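Local coordinates for protein Kiaa0380 (Homo sapiens, PDB 1HTJ) that probably links G protein-coupled receptors to Rho signalling, as a guanine nucleotide exchange factor whose RGS-like domain is thought to engage heterotrimeric G protein alpha subunits, at residues A42-S53 with L150-L159. The protein carries 3 engineered substitutions. Numbering follows the deposited sequence.
Sequences AHLGVFLRYIFS and LYGENDLLDL
The Y151 ring lies flat on the helix at Y50. Y50 CB sits under one of its faces, 4.2 Å from the ring centroid, and the Y50 ring turns its edge to that same ring in a T-shaped pair with planes at 82°. One turn back, the two methyls of V46 fill the hollow lined by Y151 O, G152 C, E153 CG and L156 CG: CG1, set anti to the backbone N (chi1 169°), pushes against Y151 O and the E153 CG methylene (3.5 Å), while CG2 packs against G152 C and L156 CG. The other flank of the Y151 carbonyl is taken by R49, whose guanidinium lies face-on over the Y151-G152 peptide; NH1 comes 3.3 Å from G152 CA, where a side chain would clash. R49 NE also holds a water (3.1 Å) that donates to L150 O. Cutting R49 back to an alanine is likely to uncover this peptide, leave the water without its NE mate and cost Q173 its bond to NH1. Farther along, L156 CD2 makes a CH-pi contact over the H43 imidazole face, 4.1 Å from its centroid, and also reaches A42 CB; L159 CD1 closes in on H43 CE1 at 3.4 Å. The loop thus covers one side of helix 41-54, between helix 118-144, where Y139 meets V46 and Y50, helix 163-182 beside R49 and S53, and helix 27-32 against H43 and L156, within the all-helical RGS-like domain.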
loop_
_atom_site.group_PDB
_atom_site.type_symbol
_atom_site.label_atom_id
_atom_site.label_comp_id
_atom_site.label_asym_id
_atom_site.label_seq_id
_atom_site.Cartn_x
_atom_site.Cartn_y
_atom_site.Cartn_z
ATOM N N ALA A 42 -4.309 -4.609 -10.363
ATOM C CA ALA A 42 -3.417 -5.667 -10.832
ATOM C C ALA A 42 -1.957 -5.217 -10.804
ATOM O O ALA A 42 -1.080 -5.937 -10.310
ATOM C CB ALA A 42 -3.808 -6.093 -12.247
ATOM N N HIS A 43 -1.717 -4.026 -11.344
ATOM C CA HIS A 43 -0.392 -3.440 -11.411
ATOM C C HIS A 43 0.147 -3.181 -10.014
ATOM O O HIS A 43 1.309 -3.488 -9.709
ATOM C CB HIS A 43 -0.454 -2.139 -12.204
ATOM C CG HIS A 43 -0.778 -2.339 -13.649
ATOM N ND1 HIS A 43 -2.005 -2.798 -14.079
ATOM C CD2 HIS A 43 -0.008 -2.227 -14.759
ATOM C CE1 HIS A 43 -1.977 -2.964 -15.389
ATOM N NE2 HIS A 43 -0.777 -2.626 -15.827
ATOM N N LEU A 44 -0.712 -2.622 -9.166
ATOM C CA LEU A 44 -0.348 -2.326 -7.797
ATOM C C LEU A 44 0.054 -3.629 -7.125
ATOM O O LEU A 44 1.024 -3.681 -6.381
ATOM C CB LEU A 44 -1.536 -1.702 -7.059
ATOM C CG LEU A 44 -1.248 -1.254 -5.621
ATOM C CD1 LEU A 44 -0.265 -0.104 -5.636
ATOM C CD2 LEU A 44 -2.551 -0.825 -4.940
ATOM N N GLY A 45 -0.704 -4.680 -7.399
ATOM C CA GLY A 45 -0.420 -5.985 -6.839
ATOM C C GLY A 45 0.957 -6.462 -7.258
ATOM O O GLY A 45 1.742 -6.902 -6.426
ATOM N N VAL A 46 1.259 -6.377 -8.547
ATOM C CA VAL A 46 2.563 -6.791 -9.044
ATOM C C VAL A 46 3.639 -5.996 -8.284
ATOM O O VAL A 46 4.578 -6.568 -7.735
ATOM C CB VAL A 46 2.692 -6.511 -10.568
ATOM C CG1 VAL A 46 4.134 -6.691 -11.019
ATOM C CG2 VAL A 46 1.777 -7.443 -11.346
ATOM N N PHE A 47 3.488 -4.677 -8.256
ATOM C CA PHE A 47 4.428 -3.813 -7.569
ATOM C C PHE A 47 4.569 -4.200 -6.095
ATOM O O PHE A 47 5.673 -4.191 -5.540
ATOM C CB PHE A 47 3.971 -2.352 -7.708
ATOM C CG PHE A 47 4.910 -1.341 -7.076
ATOM C CD1 PHE A 47 6.296 -1.449 -7.242
ATOM C CD2 PHE A 47 4.405 -0.274 -6.321
ATOM C CE1 PHE A 47 7.162 -0.516 -6.670
ATOM C CE2 PHE A 47 5.256 0.661 -5.747
ATOM C CZ PHE A 47 6.650 0.537 -5.924
ATOM N N LEU A 48 3.453 -4.557 -5.468
ATOM C CA LEU A 48 3.455 -4.929 -4.058
ATOM C C LEU A 48 4.217 -6.232 -3.821
ATOM O O LEU A 48 4.888 -6.399 -2.808
ATOM C CB LEU A 48 2.008 -5.036 -3.547
ATOM C CG LEU A 48 1.324 -3.702 -3.212
ATOM C CD1 LEU A 48 -0.162 -3.905 -2.990
ATOM C CD2 LEU A 48 1.948 -3.137 -1.955
ATOM N N ARG A 49 4.124 -7.156 -4.763
ATOM C CA ARG A 49 4.835 -8.422 -4.630
ATOM C C ARG A 49 6.334 -8.144 -4.564
ATOM O O ARG A 49 7.055 -8.760 -3.792
ATOM C CB ARG A 49 4.494 -9.344 -5.815
ATOM C CG ARG A 49 3.082 -9.891 -5.714
ATOM C CD ARG A 49 2.671 -10.702 -6.920
ATOM N NE ARG A 49 3.449 -11.921 -7.069
ATOM C CZ ARG A 49 3.129 -12.903 -7.912
ATOM N NH1 ARG A 49 2.058 -12.797 -8.675
ATOM N NH2 ARG A 49 3.871 -13.999 -7.990
ATOM N N TYR A 50 6.793 -7.194 -5.373
ATOM C CA TYR A 50 8.193 -6.827 -5.366
ATOM C C TYR A 50 8.505 -6.235 -3.992
ATOM O O TYR A 50 9.455 -6.653 -3.324
ATOM C CB TYR A 50 8.500 -5.793 -6.466
ATOM C CG TYR A 50 9.815 -5.066 -6.229
ATOM C CD1 TYR A 50 11.038 -5.737 -6.321
ATOM C CD2 TYR A 50 9.827 -3.734 -5.805
ATOM C CE1 TYR A 50 12.245 -5.091 -5.978
ATOM C CE2 TYR A 50 11.012 -3.088 -5.461
ATOM C CZ TYR A 50 12.220 -3.766 -5.540
ATOM O OH TYR A 50 13.381 -3.129 -5.129
ATOM N N ILE A 51 7.695 -5.275 -3.567
ATOM C CA ILE A 51 7.899 -4.632 -2.274
ATOM C C ILE A 51 7.966 -5.668 -1.148
ATOM O O ILE A 51 8.946 -5.737 -0.407
ATOM C CB ILE A 51 6.748 -3.657 -1.939
ATOM C CG1 ILE A 51 6.651 -2.546 -2.995
ATOM C CG2 ILE A 51 6.948 -3.094 -0.528
ATOM C CD1 ILE A 51 7.819 -1.596 -3.037
ATOM N N PHE A 52 6.912 -6.469 -1.022
ATOM C CA PHE A 52 6.847 -7.474 0.032
ATOM C C PHE A 52 8.041 -8.426 0.032
ATOM O O PHE A 52 8.495 -8.846 1.094
ATOM C CB PHE A 52 5.549 -8.277 -0.069
ATOM C CG PHE A 52 4.339 -7.560 0.489
ATOM C CD1 PHE A 52 3.240 -8.289 0.962
ATOM C CD2 PHE A 52 4.285 -6.169 0.531
ATOM C CE1 PHE A 52 2.113 -7.644 1.464
ATOM C CE2 PHE A 52 3.149 -5.508 1.036
ATOM C CZ PHE A 52 2.070 -6.247 1.500
ATOM N N SER A 53 8.547 -8.744 -1.162
ATOM C CA SER A 53 9.684 -9.648 -1.307
ATOM C C SER A 53 11.053 -9.044 -1.051
ATOM O O SER A 53 11.912 -9.712 -0.487
ATOM C CB SER A 53 9.739 -10.236 -2.720
ATOM O OG SER A 53 8.548 -10.928 -3.058
ATOM N N LEU A 150 8.626 -12.669 -12.318
ATOM C CA LEU A 150 8.854 -13.142 -10.950
ATOM C C LEU A 150 7.865 -12.508 -9.982
ATOM O O LEU A 150 7.696 -12.977 -8.856
ATOM C CB LEU A 150 10.262 -12.768 -10.481
ATOM C CG LEU A 150 11.446 -13.347 -11.251
ATOM C CD1 LEU A 150 12.754 -12.948 -10.530
ATOM C CD2 LEU A 150 11.280 -14.894 -11.341
ATOM N N TYR A 151 7.231 -11.428 -10.422
ATOM C CA TYR A 151 6.292 -10.716 -9.582
ATOM C C TYR A 151 4.866 -10.637 -10.088
ATOM O O TYR A 151 4.126 -9.749 -9.670
ATOM C CB TYR A 151 6.815 -9.317 -9.342
ATOM C CG TYR A 151 8.225 -9.327 -8.826
ATOM C CD1 TYR A 151 9.312 -9.138 -9.687
ATOM C CD2 TYR A 151 8.476 -9.545 -7.477
ATOM C CE1 TYR A 151 10.611 -9.159 -9.208
ATOM C CE2 TYR A 151 9.761 -9.574 -6.990
ATOM C CZ TYR A 151 10.825 -9.380 -7.856
ATOM O OH TYR A 151 12.108 -9.422 -7.343
ATOM N N GLY A 152 4.489 -11.553 -10.986
ATOM C CA GLY A 152 3.138 -11.586 -11.516
ATOM C C GLY A 152 2.873 -10.861 -12.833
ATOM O O GLY A 152 1.728 -10.810 -13.291
ATOM N N GLU A 153 3.904 -10.317 -13.472
ATOM C CA GLU A 153 3.668 -9.579 -14.705
ATOM C C GLU A 153 3.082 -10.388 -15.841
ATOM O O GLU A 153 2.553 -9.824 -16.786
ATOM C CB GLU A 153 4.933 -8.846 -15.156
ATOM C CG GLU A 153 5.267 -7.699 -14.224
ATOM C CD GLU A 153 5.842 -6.499 -14.934
ATOM O OE1 GLU A 153 5.559 -6.342 -16.133
ATOM O OE2 GLU A 153 6.561 -5.705 -14.293
ATOM N N ASN A 154 3.151 -11.708 -15.758
ATOM C CA ASN A 154 2.559 -12.514 -16.812
ATOM C C ASN A 154 1.061 -12.289 -16.821
ATOM O O ASN A 154 0.461 -12.090 -17.875
ATOM C CB ASN A 154 2.851 -13.994 -16.589
ATOM C CG ASN A 154 4.150 -14.416 -17.226
ATOM O OD1 ASN A 154 4.922 -13.575 -17.696
ATOM N ND2 ASN A 154 4.404 -15.719 -17.252
ATOM N N ASP A 155 0.464 -12.302 -15.632
ATOM C CA ASP A 155 -0.970 -12.120 -15.501
ATOM C C ASP A 155 -1.432 -10.800 -16.078
ATOM O O ASP A 155 -2.594 -10.659 -16.424
ATOM C CB ASP A 155 -1.378 -12.210 -14.034
ATOM C CG ASP A 155 -0.814 -13.440 -13.354
ATOM O OD1 ASP A 155 -0.770 -14.497 -14.018
ATOM O OD2 ASP A 155 -0.423 -13.351 -12.163
ATOM N N LEU A 156 -0.527 -9.830 -16.183
ATOM C CA LEU A 156 -0.881 -8.523 -16.730
ATOM C C LEU A 156 -1.227 -8.645 -18.204
ATOM O O LEU A 156 -1.960 -7.820 -18.745
ATOM C CB LEU A 156 0.271 -7.526 -16.561
ATOM C CG LEU A 156 0.602 -7.026 -15.152
ATOM C CD1 LEU A 156 1.530 -5.837 -15.261
ATOM C CD2 LEU A 156 -0.659 -6.619 -14.423
ATOM N N LEU A 157 -0.687 -9.676 -18.851
ATOM C CA LEU A 157 -0.945 -9.908 -20.263
ATOM C C LEU A 157 -2.419 -10.230 -20.442
ATOM O O LEU A 157 -3.015 -9.894 -21.459
ATOM C CB LEU A 157 -0.103 -11.076 -20.774
ATOM C CG LEU A 157 1.417 -10.930 -20.640
ATOM C CD1 LEU A 157 2.085 -12.228 -21.065
ATOM C CD2 LEU A 157 1.918 -9.756 -21.487
ATOM N N ASP A 158 -2.998 -10.877 -19.435
ATOM C CA ASP A 158 -4.400 -11.258 -19.456
ATOM C C ASP A 158 -5.398 -10.103 -19.421
ATOM O O ASP A 158 -6.559 -10.274 -19.786
ATOM C CB ASP A 158 -4.685 -12.209 -18.297
ATOM C CG ASP A 158 -4.414 -13.647 -18.659
ATOM O OD1 ASP A 158 -3.372 -13.908 -19.296
ATOM O OD2 ASP A 158 -5.242 -14.516 -18.309
ATOM N N LEU A 159 -4.961 -8.929 -18.989
ATOM C CA LEU A 159 -5.865 -7.789 -18.928
ATOM C C LEU A 159 -6.391 -7.416 -20.308
ATOM O O LEU A 159 -5.625 -7.295 -21.265
ATOM C CB LEU A 159 -5.161 -6.582 -18.311
ATOM C CG LEU A 159 -4.739 -6.700 -16.850
ATOM C CD1 LEU A 159 -4.073 -5.415 -16.445
ATOM C CD2 LEU A 159 -5.940 -6.979 -15.965
HETATM O O HOH W 1 6.361 -12.664 -6.490
#